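Local atomic coordinates of trimethylamine-N-oxide reductase (Haemophilus influenzae, PDB entry 7L5I), a protein that probably reduces S- or N-oxides such as trimethylamine N-oxide at a molybdenum centre carried by two molybdopterin guanine dinucleotide cofactors. Residues 117-122 and 548-553; 481-486 and 498-503; 583-588 and 598-603; 699-704 and 732-737; 718-723 and 791-796. One frame throughout, in Å; residues are numbered along the deposited sequence.

Contact 1 (117-122 and 548-553)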
# COMPACT_ATOMS: atom_id res chain seq x y z
N ALA A 117 -32.09 -1.97 8.23
CA ALA A 117 -30.88 -1.34 7.75
C ALA A 117 -30.82 -1.29 6.24
O ALA A 117 -30.44 -0.26 5.66
CB ALA A 117 -29.65 -2.09 8.28
N LEU A 118 -31.17 -2.39 5.58
CA LEU A 118 -31.12 -2.45 4.13
C LEU A 118 -32.16 -1.54 3.49
O LEU A 118 -31.87 -0.89 2.47
CB LEU A 118 -31.32 -3.89 3.67
CG LEU A 118 -30.18 -4.80 4.14
CD1 LEU A 118 -30.60 -6.24 3.93
CD2 LEU A 118 -28.87 -4.52 3.44
N ASP A 119 -33.37 -1.47 4.07
CA ASP A 119 -34.37 -0.52 3.60
C ASP A 119 -33.85 0.92 3.71
O ASP A 119 -34.05 1.74 2.81
CB ASP A 119 -35.66 -0.66 4.41
CG ASP A 119 -36.47 -1.91 4.09
OD1 ASP A 119 -36.17 -2.64 3.13
OD2 ASP A 119 -37.46 -2.15 4.83
N LEU A 120 -33.16 1.24 4.82
CA LEU A 120 -32.64 2.58 5.04
C LEU A 120 -31.53 2.91 4.06
O LEU A 120 -31.50 4.02 3.51
CB LEU A 120 -32.16 2.73 6.48
CG LEU A 120 -31.67 4.09 6.92
CD1 LEU A 120 -32.82 5.10 6.89
CD2 LEU A 120 -31.08 3.98 8.33
N VAL A 121 -30.59 1.99 3.83
CA VAL A 121 -29.55 2.22 2.84
C VAL A 121 -30.17 2.46 1.47
O VAL A 121 -29.81 3.41 0.76
CB VAL A 121 -28.57 1.04 2.79
CG1 VAL A 121 -27.62 1.19 1.61
CG2 VAL A 121 -27.79 0.93 4.08
N HIS A 122 -31.10 1.59 1.07
CA HIS A 122 -31.70 1.74 -0.24
C HIS A 122 -32.39 3.09 -0.37
O HIS A 122 -32.22 3.81 -1.37
CB HIS A 122 -32.70 0.62 -0.48
CG HIS A 122 -33.54 0.82 -1.70
ND1 HIS A 122 -33.04 0.71 -2.98
CD2 HIS A 122 -34.84 1.16 -1.84
CE1 HIS A 122 -33.99 0.99 -3.85
NE2 HIS A 122 -35.10 1.25 -3.19
N ALA A 548 -29.47 -4.97 -4.21
CA ALA A 548 -29.81 -5.07 -5.63
C ALA A 548 -31.28 -5.45 -5.80
O ALA A 548 -31.97 -4.91 -6.67
CB ALA A 548 -28.91 -6.10 -6.30
N LYS A 549 -31.76 -6.37 -4.97
CA LYS A 549 -33.15 -6.78 -5.04
C LYS A 549 -34.08 -5.60 -4.76
O LYS A 549 -35.09 -5.43 -5.44
CB LYS A 549 -33.41 -7.89 -4.03
CG LYS A 549 -34.82 -8.47 -4.12
CD LYS A 549 -35.16 -9.31 -2.90
CE LYS A 549 -36.42 -8.76 -2.23
NZ LYS A 549 -36.23 -7.38 -1.67
N ARG A 550 -33.75 -4.79 -3.75
CA ARG A 550 -34.58 -3.63 -3.48
C ARG A 550 -34.58 -2.64 -4.64
O ARG A 550 -35.54 -1.88 -4.80
CB ARG A 550 -34.12 -2.95 -2.19
CG ARG A 550 -34.43 -3.77 -0.96
CD ARG A 550 -33.64 -3.31 0.26
NE ARG A 550 -34.20 -3.88 1.48
CZ ARG A 550 -34.05 -5.15 1.87
NH1 ARG A 550 -33.34 -6.00 1.16
NH2 ARG A 550 -34.62 -5.54 2.99
N ALA A 551 -33.51 -2.63 -5.44
CA ALA A 551 -33.44 -1.74 -6.60
C ALA A 551 -33.92 -2.40 -7.88
O ALA A 551 -33.87 -1.77 -8.94
CB ALA A 551 -32.01 -1.25 -6.80
N GLY A 552 -34.34 -3.66 -7.82
CA GLY A 552 -34.85 -4.34 -9.00
C GLY A 552 -33.81 -4.90 -9.93
O GLY A 552 -34.16 -5.24 -11.07
N VAL A 553 -32.55 -5.05 -9.49
CA VAL A 553 -31.48 -5.49 -10.39
C VAL A 553 -30.73 -6.69 -9.83
O VAL A 553 -29.54 -6.88 -10.09
CB VAL A 553 -30.52 -4.33 -10.68
CG1 VAL A 553 -31.24 -3.16 -11.38
CG2 VAL A 553 -29.88 -3.81 -9.40
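Asp119 OD1 is gripped twice by one guanidinium group. Arg550 NE reaches it at 2.9 Å with a nearly straight bond (160° at the hydrogen), roughly along the C-O direction of the carboxylate. Arg550 NH2 meets the same oxygen at 3.3 Å, on a more bent path and from well above the carboxylate plane. Both nitrogens keep the oxygen close to the guanidinium plane, so the arginine binds side-on while the two planar groups stay 49° apart. The far nitrogen, NH1, forms a salt bridge with Glu546 one turn back on the same helix, and the charge is thus shared between two acids.

Leu118 packs over this group: its CB sits 3.5 Å from Arg550 CZ, over the centre of one guanidinium face. Nearer the backbone, the arginine chain lies against an aromatic surface. A chi1 of 170° (CG anti to the backbone N) carries the His122 ring to this side, and chi2 presents one face to Arg550 CB, which makes a CH-pi contact 4.0 Å from the ring centroid. His122 CE1 also comes within 3.4 Å of Arg550 O, and Ala551 lies obliquely beside the ring.

This is surface packing between helix 114-131 and the C-terminal end of helix 540-550, where Gly552, with positive phi, and two backbone bonds back into the last turn form a Schellman motif.

Contact 2 (481-486 and 498-503)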
# COMPACT_ATOMS: atom_id res chain seq x y z
N PRO A 481 -21.12 14.82 3.89
CA PRO A 481 -22.14 14.02 3.21
C PRO A 481 -23.44 13.94 3.99
O PRO A 481 -23.45 14.02 5.22
CB PRO A 481 -21.49 12.64 3.07
CG PRO A 481 -19.99 12.89 3.13
CD PRO A 481 -19.87 14.04 4.10
N ASP A 482 -24.53 13.74 3.24
CA ASP A 482 -25.83 13.46 3.85
C ASP A 482 -25.86 12.08 4.51
O ASP A 482 -26.51 11.90 5.54
CB ASP A 482 -26.94 13.54 2.81
CG ASP A 482 -27.15 14.93 2.25
OD1 ASP A 482 -26.66 15.90 2.85
OD2 ASP A 482 -27.84 15.05 1.21
N VAL A 483 -25.22 11.08 3.90
CA VAL A 483 -25.24 9.72 4.42
C VAL A 483 -23.86 9.09 4.20
O VAL A 483 -23.23 9.27 3.16
CB VAL A 483 -26.37 8.89 3.79
CG1 VAL A 483 -26.21 8.79 2.28
CG2 VAL A 483 -26.43 7.54 4.40
N VAL A 484 -23.39 8.36 5.22
CA VAL A 484 -22.12 7.64 5.19
C VAL A 484 -22.42 6.21 5.62
O VAL A 484 -22.91 5.98 6.72
CB VAL A 484 -21.06 8.27 6.13
CG1 VAL A 484 -19.79 7.41 6.15
CG2 VAL A 484 -20.73 9.69 5.68
N ILE A 485 -22.14 5.25 4.73
CA ILE A 485 -22.41 3.84 4.97
C ILE A 485 -21.09 3.07 4.92
O ILE A 485 -20.26 3.32 4.04
CB ILE A 485 -23.38 3.27 3.91
CG1 ILE A 485 -24.64 4.12 3.86
CG2 ILE A 485 -23.70 1.82 4.23
CD1 ILE A 485 -25.13 4.32 2.45
N VAL A 486 -20.91 2.13 5.86
CA VAL A 486 -19.71 1.29 5.92
C VAL A 486 -20.12 -0.17 6.12
O VAL A 486 -20.91 -0.47 7.03
CB VAL A 486 -18.76 1.73 7.06
CG1 VAL A 486 -17.61 0.74 7.22
CG2 VAL A 486 -18.24 3.12 6.81
N ALA A 498 -19.33 6.53 10.77
CA ALA A 498 -20.39 6.35 9.79
C ALA A 498 -21.76 6.67 10.37
O ALA A 498 -21.92 6.95 11.56
CB ALA A 498 -20.36 4.92 9.25
N ASP A 499 -22.77 6.66 9.50
CA ASP A 499 -24.16 6.70 9.94
C ASP A 499 -24.76 5.31 10.10
O ASP A 499 -25.56 5.07 11.01
CB ASP A 499 -25.01 7.47 8.92
CG ASP A 499 -24.59 8.88 8.77
OD1 ASP A 499 -24.27 9.52 9.80
OD2 ASP A 499 -24.62 9.39 7.63
N ILE A 500 -24.39 4.42 9.19
CA ILE A 500 -24.92 3.06 9.10
C ILE A 500 -23.72 2.13 8.95
O ILE A 500 -22.88 2.33 8.06
CB ILE A 500 -25.86 2.90 7.90
CG1 ILE A 500 -27.04 3.87 8.00
CG2 ILE A 500 -26.32 1.45 7.81
CD1 ILE A 500 -27.73 4.07 6.67
N VAL A 501 -23.65 1.12 9.82
CA VAL A 501 -22.57 0.13 9.80
C VAL A 501 -23.19 -1.25 9.65
O VAL A 501 -24.02 -1.65 10.47
CB VAL A 501 -21.69 0.19 11.06
CG1 VAL A 501 -20.62 -0.92 11.05
CG2 VAL A 501 -21.03 1.53 11.15
N LEU A 502 -22.79 -1.94 8.60
CA LEU A 502 -23.31 -3.27 8.31
C LEU A 502 -22.23 -4.31 8.55
O LEU A 502 -21.12 -4.19 8.02
CB LEU A 502 -23.79 -3.34 6.85
CG LEU A 502 -24.84 -2.31 6.44
CD1 LEU A 502 -25.24 -2.47 5.01
CD2 LEU A 502 -26.07 -2.37 7.33
N PRO A 503 -22.50 -5.34 9.35
CA PRO A 503 -21.44 -6.29 9.70
C PRO A 503 -21.16 -7.24 8.54
O PRO A 503 -22.06 -7.91 8.02
CB PRO A 503 -22.02 -7.04 10.91
CG PRO A 503 -23.49 -6.94 10.72
CD PRO A 503 -23.74 -5.59 10.11
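Asp499 binds the neighbouring strand through both its side chain and its backbone. Its OD2 accepts a hydrogen bond from Val484 N at 2.9 Å, from above the carboxylate plane, while its own N donates to Val484 O, also at 2.9 Å. That carbonyl is shared, since Ile500 N reaches it too, at a longer 3.3 Å. The carboxylate is further held by salt bridges from Arg104 to OD2 and from Arg89 to OD1, so a buried acid is paired with two arginines as well as a backbone N-H.

Beyond this start the pairing becomes regular parallel sheet. Val486 N donates to Ile500 O at 3.0 Å, and Leu502 N to Val486 O with an angle of 168° at the hydrogen; Ile485 lies abreast of Ile500, and Val486 of Val501.

Side chains then sort onto two faces. On one, Ile485 and Ile500 run side by side in the same direction, with CG1 of the former 4.2 Å from CD1 of the latter. On the side of Val486, Ala498 CB rests against two valines: Val486 CG2, placed beside the backbone N by a chi1 of 173°, comes to 3.7 Å, and Val484 CG1 approaches to 4.0 Å. The Val486 side chain is about 6 Å from a bound dinucleotide cofactor.

Both strands are interior to a mixed sheet: strand 456-460 flanks 483-488, strand 87-89 runs antiparallel beside 500-503, and helix 114-131 packs on the isoleucine face through Leu120.

Contact 3 (583-588 and 598-603)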
# COMPACT_ATOMS: atom_id res chain seq x y z
N VAL A 583 -0.73 -27.92 -19.65
CA VAL A 583 -0.69 -28.26 -18.22
C VAL A 583 -2.07 -28.82 -17.85
O VAL A 583 -3.09 -28.13 -18.01
CB VAL A 583 -0.34 -27.05 -17.35
CG1 VAL A 583 -0.48 -27.37 -15.88
CG2 VAL A 583 1.08 -26.57 -17.64
N ALA A 584 -2.08 -30.06 -17.38
CA ALA A 584 -3.29 -30.73 -16.93
C ALA A 584 -3.64 -30.26 -15.53
O ALA A 584 -2.77 -30.22 -14.65
CB ALA A 584 -3.09 -32.24 -16.93
N MET A 585 -4.90 -29.90 -15.33
CA MET A 585 -5.45 -29.54 -14.03
C MET A 585 -6.64 -30.43 -13.71
O MET A 585 -7.32 -30.92 -14.62
CB MET A 585 -5.92 -28.07 -14.00
CG MET A 585 -4.80 -27.04 -13.94
SD MET A 585 -5.47 -25.39 -14.08
CE MET A 585 -6.23 -25.11 -12.48
N PRO A 586 -6.90 -30.69 -12.43
CA PRO A 586 -8.18 -31.33 -12.07
C PRO A 586 -9.32 -30.39 -12.40
O PRO A 586 -9.15 -29.17 -12.42
CB PRO A 586 -8.05 -31.53 -10.56
CG PRO A 586 -7.10 -30.46 -10.11
CD PRO A 586 -6.11 -30.31 -11.25
N ARG A 587 -10.50 -30.97 -12.66
CA ARG A 587 -11.68 -30.12 -12.76
C ARG A 587 -12.01 -29.54 -11.38
O ARG A 587 -11.50 -29.98 -10.35
CB ARG A 587 -12.87 -30.89 -13.31
CG ARG A 587 -12.86 -31.02 -14.85
CD ARG A 587 -13.19 -29.69 -15.51
NE ARG A 587 -13.34 -29.80 -16.96
CZ ARG A 587 -13.51 -28.77 -17.79
NH1 ARG A 587 -13.55 -27.52 -17.32
NH2 ARG A 587 -13.63 -28.98 -19.09
N PHE A 588 -12.90 -28.54 -11.36
CA PHE A 588 -13.16 -27.82 -10.12
C PHE A 588 -13.65 -28.73 -9.00
O PHE A 588 -13.24 -28.57 -7.84
CB PHE A 588 -14.19 -26.73 -10.35
CG PHE A 588 -14.54 -25.98 -9.11
CD1 PHE A 588 -13.64 -25.13 -8.51
CD2 PHE A 588 -15.78 -26.14 -8.53
CE1 PHE A 588 -13.99 -24.42 -7.35
CE2 PHE A 588 -16.12 -25.45 -7.39
CZ PHE A 588 -15.23 -24.59 -6.81
N LEU A 598 -3.01 -26.16 -5.40
CA LEU A 598 -2.65 -26.79 -6.67
C LEU A 598 -1.49 -25.99 -7.24
O LEU A 598 -1.66 -24.82 -7.56
CB LEU A 598 -3.83 -26.79 -7.64
CG LEU A 598 -3.60 -27.37 -9.04
CD1 LEU A 598 -3.34 -28.85 -8.90
CD2 LEU A 598 -4.77 -27.09 -9.92
N SER A 599 -0.33 -26.62 -7.38
CA SER A 599 0.87 -25.88 -7.75
C SER A 599 1.32 -26.14 -9.17
O SER A 599 1.20 -27.25 -9.70
CB SER A 599 1.99 -26.19 -6.76
OG SER A 599 1.66 -25.57 -5.53
N PHE A 600 1.86 -25.09 -9.79
CA PHE A 600 2.46 -25.09 -11.11
C PHE A 600 3.97 -24.92 -10.96
O PHE A 600 4.46 -24.54 -9.90
CB PHE A 600 1.92 -23.94 -11.96
CG PHE A 600 0.43 -23.92 -12.11
CD1 PHE A 600 -0.23 -24.97 -12.73
CD2 PHE A 600 -0.31 -22.85 -11.67
CE1 PHE A 600 -1.60 -24.95 -12.88
CE2 PHE A 600 -1.68 -22.83 -11.81
CZ PHE A 600 -2.33 -23.89 -12.43
N GLU A 601 4.70 -25.15 -12.05
CA GLU A 601 6.15 -25.05 -12.05
C GLU A 601 6.59 -23.99 -13.06
O GLU A 601 5.94 -23.78 -14.07
CB GLU A 601 6.81 -26.39 -12.41
CG GLU A 601 6.63 -27.48 -11.38
CD GLU A 601 7.14 -28.82 -11.88
OE1 GLU A 601 7.06 -29.07 -13.10
OE2 GLU A 601 7.63 -29.61 -11.05
N ALA A 602 7.71 -23.33 -12.75
CA ALA A 602 8.31 -22.38 -13.69
C ALA A 602 9.29 -23.10 -14.61
O ALA A 602 10.09 -23.93 -14.17
CB ALA A 602 9.07 -21.29 -12.93
N GLY A 603 9.24 -22.75 -15.89
CA GLY A 603 10.15 -23.29 -16.87
C GLY A 603 11.44 -22.50 -17.00
O GLY A 603 11.66 -21.46 -16.37
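Met585 reaches across to Phe600 and Leu598 with every atom beyond its CB. At CB the chain turns to set CG beside the backbone N (chi1 -75°), and from there CG touches both partners: it lies at the edge of the Phe600 ring, in its plane and 4.0 Å from CE1, and just as close to Leu598 CD2. The next atom, SD, stays at that edge, 3.9 Å from Phe600 CZ. Its direction from the ring centroid is 85° off the normal, which makes this an edge-on Met-aromatic contact. A bend at chi3 (75°) then swings CE back toward Leu598, where it meets CD2 at 3.6 Å while remaining 4.1 Å from Phe600 CZ.

The setting is the margin of a mixed sheet. Strand 598-599 is one of its two outermost strands within this chain, antiparallel to 523-527, and the methionine comes from the loop that joins helix 563-580 to helix 588-594. The same methionine also rests on Tyr571 and Ala578 of the first helix, so it lies between that helix and strand 598-599.

Two smaller contacts extend the apolar strip in either direction along the loop. Pro586 and Leu598 meet tip to tip, with the ring carbon CD of the proline 3.7 Å from Leu598 CD2. Val583, crossing Phe600 at a slant, sets its CG1 4.0 Å from CD1 of the ring.

Contact 4 (699-704 and 732-737)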
# COMPACT_ATOMS: atom_id res chain seq x y z
N PRO A 699 4.61 1.80 19.06
CA PRO A 699 5.99 2.22 19.32
C PRO A 699 6.43 3.30 18.36
O PRO A 699 6.07 3.31 17.18
CB PRO A 699 6.79 0.92 19.12
CG PRO A 699 5.95 0.10 18.14
CD PRO A 699 4.53 0.45 18.49
N VAL A 700 7.26 4.21 18.87
CA VAL A 700 7.94 5.21 18.05
C VAL A 700 9.43 5.04 18.26
O VAL A 700 9.90 4.96 19.40
CB VAL A 700 7.49 6.64 18.38
CG1 VAL A 700 7.70 6.99 19.86
CG2 VAL A 700 8.21 7.64 17.51
N MET A 701 10.17 4.89 17.15
CA MET A 701 11.62 4.72 17.22
C MET A 701 12.26 6.09 17.38
O MET A 701 11.96 7.02 16.62
CB MET A 701 12.15 4.02 15.97
CG MET A 701 11.56 2.62 15.78
SD MET A 701 11.92 1.98 14.10
CE MET A 701 13.71 1.87 14.12
N ILE A 702 13.11 6.22 18.40
CA ILE A 702 13.74 7.50 18.77
C ILE A 702 15.21 7.26 19.03
O ILE A 702 15.58 6.32 19.74
CB ILE A 702 13.12 8.13 20.03
CG1 ILE A 702 11.62 8.26 19.90
CG2 ILE A 702 13.72 9.52 20.24
CD1 ILE A 702 10.97 8.77 21.18
N HIS A 703 16.06 8.09 18.44
CA HIS A 703 17.51 7.97 18.62
C HIS A 703 17.88 8.34 20.06
O HIS A 703 17.28 9.26 20.63
CB HIS A 703 18.22 8.90 17.63
CG HIS A 703 19.70 8.71 17.59
ND1 HIS A 703 20.55 9.32 18.48
CD2 HIS A 703 20.47 7.95 16.79
CE1 HIS A 703 21.79 8.96 18.22
NE2 HIS A 703 21.77 8.12 17.19
N PRO A 704 18.86 7.67 20.65
CA PRO A 704 19.18 7.94 22.07
C PRO A 704 19.53 9.38 22.37
O PRO A 704 19.23 9.86 23.47
CB PRO A 704 20.38 7.01 22.34
CG PRO A 704 20.36 5.99 21.29
CD PRO A 704 19.68 6.58 20.08
N ALA A 732 10.62 3.62 21.81
CA ALA A 732 11.58 2.56 21.51
C ALA A 732 12.87 3.29 21.18
O ALA A 732 13.04 3.79 20.07
CB ALA A 732 11.12 1.69 20.35
N VAL A 733 13.77 3.39 22.17
CA VAL A 733 14.99 4.17 22.03
C VAL A 733 16.04 3.28 21.38
O VAL A 733 16.39 2.23 21.92
CB VAL A 733 15.48 4.70 23.39
CG1 VAL A 733 16.81 5.43 23.24
CG2 VAL A 733 14.45 5.62 24.01
N THR A 734 16.56 3.72 20.23
CA THR A 734 17.38 2.85 19.42
C THR A 734 18.28 3.64 18.48
O THR A 734 17.91 4.71 17.99
CB THR A 734 16.48 1.90 18.60
OG1 THR A 734 17.30 1.09 17.78
CG2 THR A 734 15.49 2.69 17.73
N GLU A 735 19.49 3.13 18.28
CA GLU A 735 20.36 3.68 17.25
C GLU A 735 19.93 3.26 15.86
O GLU A 735 20.58 3.65 14.88
CB GLU A 735 21.80 3.25 17.50
CG GLU A 735 22.36 3.81 18.79
CD GLU A 735 23.80 4.26 18.64
OE1 GLU A 735 24.05 5.16 17.80
OE2 GLU A 735 24.67 3.72 19.35
N ASN A 736 18.85 2.50 15.75
CA ASN A 736 18.36 2.03 14.45
C ASN A 736 17.52 3.04 13.71
O ASN A 736 16.87 2.68 12.72
CB ASN A 736 17.55 0.76 14.63
CG ASN A 736 18.40 -0.41 15.04
OD1 ASN A 736 19.61 -0.44 14.81
ND2 ASN A 736 17.77 -1.38 15.66
N ILE A 737 17.50 4.29 14.14
CA ILE A 737 16.88 5.37 13.38
C ILE A 737 17.94 6.47 13.31
O ILE A 737 18.68 6.68 14.27
CB ILE A 737 15.57 5.85 14.01
CG1 ILE A 737 14.79 6.80 13.09
CG2 ILE A 737 15.84 6.51 15.37
CD1 ILE A 737 14.12 6.13 11.95
O HOH W 1 24.31 7.20 16.12
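His703 and Glu735 set their flat groups nearly at right angles, and Met701 reaches to Asn736. The frame is a parallel strand pair, 699-702 beside 726-733, in the sheet of the dinucleotide-binding domain; Val700 O, Ala732 O and Ile702 O accept its three backbone bonds, the last from Thr734 N at 2.8 Å.

Past the bonds, Thr734 OG1 accepts a hydrogen bond from Asn736 N in an ST turn, and side chains fold round this bend. Met701 is bent at chi3 (64°), which brings CE to 3.5 Å from Asn736 O, while its CB lies 4.0 Å from Thr734 CG2. Ile737 CG2 rests against the backbone of Ile702 and His703.

On the Val733 side of the strands, Pro704 slants across Val733, whose CG1 is 3.6 Å from Pro704 CA; the proline also crosses Glu735 at about a right angle.

His703, at the N-cap of helix 704-708, uses ND1 to hold Glu705 N. Its ring edge, at CD2, meets Ile737 O in plane at 3.3 Å. The Glu735 carboxylate plane lies 85° from that of the ring, and a water joins the two groups, 2.9 Å from His703 NE2 and donating to Glu735 OE1 at 2.7 Å.

Contact 5 (718-723 and 791-796)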
# COMPACT_ATOMS: atom_id res chain seq x y z
N VAL A 718 5.17 8.84 25.30
CA VAL A 718 5.52 10.16 24.79
C VAL A 718 4.35 10.71 24.01
O VAL A 718 3.50 9.96 23.50
CB VAL A 718 6.78 10.15 23.91
CG1 VAL A 718 7.94 9.52 24.65
CG2 VAL A 718 6.54 9.39 22.61
N ARG A 719 4.29 12.04 23.94
CA ARG A 719 3.38 12.75 23.07
C ARG A 719 4.15 13.27 21.86
O ARG A 719 5.19 13.95 22.01
CB ARG A 719 2.70 13.91 23.80
CG ARG A 719 1.55 14.51 23.02
CD ARG A 719 0.78 15.57 23.83
NE ARG A 719 1.60 16.77 23.96
CZ ARG A 719 1.51 17.85 23.17
NH1 ARG A 719 0.62 17.91 22.19
NH2 ARG A 719 2.33 18.87 23.37
N ILE A 720 3.67 12.93 20.67
CA ILE A 720 4.21 13.42 19.41
C ILE A 720 3.21 14.42 18.85
O ILE A 720 1.99 14.16 18.84
CB ILE A 720 4.44 12.28 18.41
CG1 ILE A 720 5.16 11.11 19.04
CG2 ILE A 720 5.21 12.78 17.21
CD1 ILE A 720 5.18 9.88 18.13
N HIS A 721 3.69 15.57 18.38
CA HIS A 721 2.75 16.51 17.79
C HIS A 721 3.34 17.26 16.61
O HIS A 721 4.55 17.44 16.49
CB HIS A 721 2.19 17.51 18.81
CG HIS A 721 3.23 18.23 19.63
ND1 HIS A 721 3.48 19.57 19.47
CD2 HIS A 721 4.03 17.80 20.63
CE1 HIS A 721 4.42 19.94 20.34
NE2 HIS A 721 4.76 18.88 21.05
N SER A 722 2.44 17.62 15.70
CA SER A 722 2.72 18.37 14.50
C SER A 722 1.72 19.50 14.41
O SER A 722 0.81 19.63 15.25
CB SER A 722 2.63 17.49 13.25
OG SER A 722 1.28 17.18 12.96
N LYS A 723 1.82 20.30 13.35
CA LYS A 723 0.79 21.32 13.15
C LYS A 723 -0.58 20.71 12.94
O LYS A 723 -1.59 21.38 13.16
CB LYS A 723 1.13 22.20 11.96
CG LYS A 723 2.41 22.98 12.10
CD LYS A 723 2.37 24.21 11.22
CE LYS A 723 3.75 24.84 11.08
NZ LYS A 723 3.87 25.64 9.83
N VAL A 791 7.91 17.18 13.40
CA VAL A 791 7.19 16.95 14.64
C VAL A 791 8.04 17.38 15.83
O VAL A 791 9.25 17.58 15.72
CB VAL A 791 6.80 15.47 14.85
CG1 VAL A 791 5.94 14.94 13.68
CG2 VAL A 791 8.04 14.59 15.03
N GLN A 792 7.40 17.45 16.99
CA GLN A 792 8.06 17.55 18.29
C GLN A 792 7.62 16.37 19.14
O GLN A 792 6.54 15.82 18.94
CB GLN A 792 7.70 18.87 18.98
CG GLN A 792 8.30 19.04 20.38
CD GLN A 792 9.82 19.06 20.38
OE1 GLN A 792 10.47 18.04 20.18
NE2 GLN A 792 10.40 20.23 20.64
N ILE A 793 8.49 15.96 20.06
CA ILE A 793 8.19 14.90 21.01
C ILE A 793 8.50 15.40 22.42
O ILE A 793 9.47 16.14 22.63
CB ILE A 793 8.97 13.62 20.71
CG1 ILE A 793 8.61 13.12 19.30
CG2 ILE A 793 8.68 12.54 21.73
CD1 ILE A 793 9.04 11.70 19.07
N GLU A 794 7.65 15.01 23.37
CA GLU A 794 7.88 15.26 24.79
C GLU A 794 7.42 14.05 25.59
O GLU A 794 6.54 13.28 25.17
CB GLU A 794 7.13 16.50 25.25
CG GLU A 794 5.62 16.28 25.20
CD GLU A 794 4.82 17.54 25.36
OE1 GLU A 794 5.40 18.63 25.21
OE2 GLU A 794 3.60 17.43 25.64
N LYS A 795 8.02 13.86 26.76
CA LYS A 795 7.58 12.81 27.66
C LYS A 795 6.17 13.10 28.16
O LYS A 795 5.84 14.25 28.48
CB LYS A 795 8.55 12.68 28.83
CG LYS A 795 8.26 11.51 29.73
CD LYS A 795 9.14 11.51 30.98
CE LYS A 795 8.85 10.28 31.84
NZ LYS A 795 9.59 10.32 33.13
N PHE A 796 5.32 12.07 28.17
CA PHE A 796 3.98 12.20 28.71
C PHE A 796 4.04 12.00 30.21
O PHE A 796 4.60 11.01 30.69
CB PHE A 796 3.03 11.18 28.07
CG PHE A 796 1.63 11.24 28.62
CD1 PHE A 796 0.69 12.10 28.07
CD2 PHE A 796 1.25 10.43 29.68
CE1 PHE A 796 -0.61 12.16 28.59
CE2 PHE A 796 -0.05 10.49 30.19
CZ PHE A 796 -0.97 11.35 29.64
O HOH W 2 6.20 19.73 23.13
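Arg719 and Glu794 run alongside each other in the same direction. The arginine leaves the strand extended, then bends at chi3 (72°); the glutamate turns early, its CG tucked between the backbone N and the carbonyl carbon (chi1 68°), and runs straight beyond. Glu794 OE2 therefore receives NE at 2.7 Å and NH2 at 3.0 Å of Arg719, both in the guanidinium plane and from one face of the carboxylate. Gln726 takes NH1.

His721 CD2 lies over one face of that guanidinium. With chi1 at 51°, the histidine leans toward Gln792, whose CB makes a CH-pi contact 3.9 Å from the ring centroid. A water in the plane of the ring joins His721 NE2, at 2.7 Å, to Glu794 OE1. Gln792 bends at chi2 and turns OE1 back to accept a hydrogen bond from Ile793 N at 2.9 Å; Arg710 binds it too.

These residues share one face of an antiparallel pair in the dinucleotide-binding domain's sheet. Arg719 with Glu794 and His721 with Gln792 are its hydrogen-bonded pairs, each closed by two backbone bonds.

On the opposite face Ile720 CG1 meets Ile793 CD1 at 3.9 Å, and Val718 CB touches Ile793 CG2 at 3.8 Å.

Burial separates these contacts. Contact 2 is core, contacts 4 and 5 are partly buried, and contacts 1 and 3 lie at the surface. Contacts 1 and 2 form one unit: helix 114-131 packs its Ala117, Leu120 and Val121 on the sheet of contact 2, while contact 1 uses Leu118, Asp119 and His122. Contacts 4 and 5 share another sheet, where Val700 touches Val718 and Ile720; their segments alternate along the chain, and the centres are 14 Å apart. Chemistry follows place: backbone bonds run through the three sheet contacts, joined by charged side chains in contacts 2 and 5, a side-chain salt bridge joins the helices of contact 1, and contact 3 relies on apolar and sulfur-aromatic packing.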